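Local coordinates for uncharacterized protein (Enterococcus faecalis, PDB 4OBI) that is of unknown function but binds zinc in a NusG domain II family domain of a probable membrane protein, at residues A[44-49]-A[58-63]. Sequence-based numbering, arbitrary orientation.
Sequences GDYNLI and VKEANC. With ZN (zinc ion), chain C.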
# COMPACT_ATOMS: atom_id res chain seq x y z
N GLY A 44 12.52 -10.93 -7.19
CA GLY A 44 12.49 -9.73 -8.02
C GLY A 44 11.14 -9.06 -8.11
O GLY A 44 11.03 -7.92 -8.55
N ASP A 45 10.09 -9.76 -7.69
CA ASP A 45 8.76 -9.15 -7.64
C ASP A 45 8.80 -7.97 -6.70
O ASP A 45 9.36 -8.07 -5.61
CB ASP A 45 7.72 -10.17 -7.18
CG ASP A 45 7.41 -11.21 -8.23
OD1 ASP A 45 7.99 -11.15 -9.35
OD2 ASP A 45 6.58 -12.08 -7.96
N TYR A 46 8.26 -6.83 -7.14
CA TYR A 46 8.27 -5.64 -6.31
C TYR A 46 7.03 -4.77 -6.50
O TYR A 46 6.35 -4.83 -7.53
CB TYR A 46 9.53 -4.81 -6.56
CG TYR A 46 9.48 -3.90 -7.76
CD1 TYR A 46 9.80 -4.37 -9.02
CD2 TYR A 46 9.13 -2.56 -7.63
CE1 TYR A 46 9.76 -3.54 -10.13
CE2 TYR A 46 9.08 -1.72 -8.73
CZ TYR A 46 9.39 -2.22 -9.98
OH TYR A 46 9.36 -1.39 -11.09
N ASN A 47 6.76 -3.99 -5.46
CA ASN A 47 5.72 -2.99 -5.45
C ASN A 47 6.26 -1.82 -4.67
O ASN A 47 6.77 -2.00 -3.55
CB ASN A 47 4.46 -3.49 -4.75
CG ASN A 47 3.93 -4.76 -5.35
OD1 ASN A 47 4.48 -5.83 -5.13
ND2 ASN A 47 2.85 -4.64 -6.10
N LEU A 48 6.16 -0.64 -5.25
CA LEU A 48 6.64 0.57 -4.61
C LEU A 48 5.47 1.32 -4.00
O LEU A 48 4.60 1.81 -4.72
CB LEU A 48 7.39 1.44 -5.61
CG LEU A 48 8.05 2.68 -5.02
CD1 LEU A 48 9.15 2.30 -4.04
CD2 LEU A 48 8.60 3.55 -6.14
N ILE A 49 5.45 1.41 -2.68
CA ILE A 49 4.40 2.11 -1.95
C ILE A 49 4.78 3.60 -1.84
O ILE A 49 5.95 3.94 -1.62
CB ILE A 49 4.16 1.49 -0.55
CG1 ILE A 49 3.40 0.15 -0.65
CG2 ILE A 49 3.37 2.42 0.35
CD1 ILE A 49 4.08 -0.93 -1.43
N VAL A 58 0.16 2.32 -4.47
CA VAL A 58 1.29 1.65 -5.11
C VAL A 58 1.64 2.49 -6.33
O VAL A 58 0.83 2.63 -7.25
CB VAL A 58 0.96 0.20 -5.51
CG1 VAL A 58 2.15 -0.43 -6.23
CG2 VAL A 58 0.59 -0.62 -4.27
N LYS A 59 2.82 3.09 -6.31
CA LYS A 59 3.28 3.99 -7.37
C LYS A 59 3.77 3.24 -8.61
O LYS A 59 3.64 3.71 -9.74
CB LYS A 59 4.42 4.87 -6.84
CG LYS A 59 4.92 5.90 -7.84
CD LYS A 59 5.92 6.84 -7.20
CE LYS A 59 6.50 7.78 -8.24
NZ LYS A 59 7.47 8.71 -7.60
N GLU A 60 4.36 2.07 -8.38
CA GLU A 60 5.08 1.35 -9.40
C GLU A 60 5.14 -0.11 -8.99
O GLU A 60 5.18 -0.42 -7.79
CB GLU A 60 6.50 1.94 -9.53
CG GLU A 60 7.36 1.34 -10.62
CD GLU A 60 8.78 1.91 -10.63
OE1 GLU A 60 8.93 3.13 -10.43
OE2 GLU A 60 9.73 1.13 -10.84
N ALA A 61 5.13 -1.02 -9.97
CA ALA A 61 5.23 -2.46 -9.71
C ALA A 61 5.62 -3.20 -10.98
O ALA A 61 5.59 -2.62 -12.07
CB ALA A 61 3.91 -2.99 -9.18
N ASN A 62 5.99 -4.48 -10.85
CA ASN A 62 6.33 -5.32 -12.02
C ASN A 62 5.50 -6.59 -12.13
O ASN A 62 5.94 -7.57 -12.73
CB ASN A 62 7.82 -5.66 -12.05
CG ASN A 62 8.25 -6.51 -10.87
OD1 ASN A 62 7.47 -6.77 -9.94
ND2 ASN A 62 9.50 -6.95 -10.90
N CYS A 63 4.30 -6.56 -11.56
CA CYS A 63 3.33 -7.62 -11.79
C CYS A 63 2.83 -7.52 -13.23
O CYS A 63 3.05 -6.52 -13.91
CB CYS A 63 2.17 -7.49 -10.82
SG CYS A 63 1.37 -5.88 -10.89
ZN ZN C . 0.07 -5.92 -9.03
O HOH W 1 5.93 -9.92 -11.07
O HOH W 2 -1.66 -6.58 -9.72
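Asn-47 pairs with Ala-61 and Ile-49 with Val-58, both as antiparallel non-hydrogen-bonded pairs, where the axes of 46-49 and 58-61 approach to 4.6 Å with their directions 156° apart. These segments lie in the beta hairpin of strands 46-52 and 55-61, part of a three-stranded sheet of the NusG domain II fold. Leu-48 N donates to Glu-60 O, and Lys-59 N donates to Leu-48 O. Between the two pairs Leu-48 thus stands opposite both Lys-59 and Glu-60. This is a classic beta bulge, with Lys-59 in helical backbone angles.

The Tyr-46 ring lies over the backbone of Ala-61 and Asn-62, with Ala-61 CA 4.0 Å above its plane near the rim. Chi1 of 83° sets CG between the backbone N and the carbonyl carbon, which lets the ring lie there. Tyr-46 OH donates to the anti lone pair of Glu-60 OE2, at 2.6 Å. The carboxylate plane stands 80° from the ring. Asn-62 bonds the chain at the start of strand 46-52 through both amide atoms. Asn-62 OD1 accepts from Tyr-46 N at 2.9 Å, and Asn-62 ND2 donates to Gly-44 O at 3.0 Å. A water also links Asp-45 OD1, weakly, to Asn-62 O.

The sheet face opposite Leu-48 and Glu-60 carries Asn-47, Ile-49, Val-58 and Ala-61. Val-58 and Ala-61 touch helix 67-71. Asn-47 ND2 rests 3.7 Å from Ala-61 CB and bonds Asp-68 OD2, while Asn-47 OD1 bonds His-87 ND1. Asn-47 is therefore a second-shell residue of the metal site. Asp-68 and Cys-84 bind the zinc ion with a water and Cys-63, whose SG is 2.3 Å from the metal.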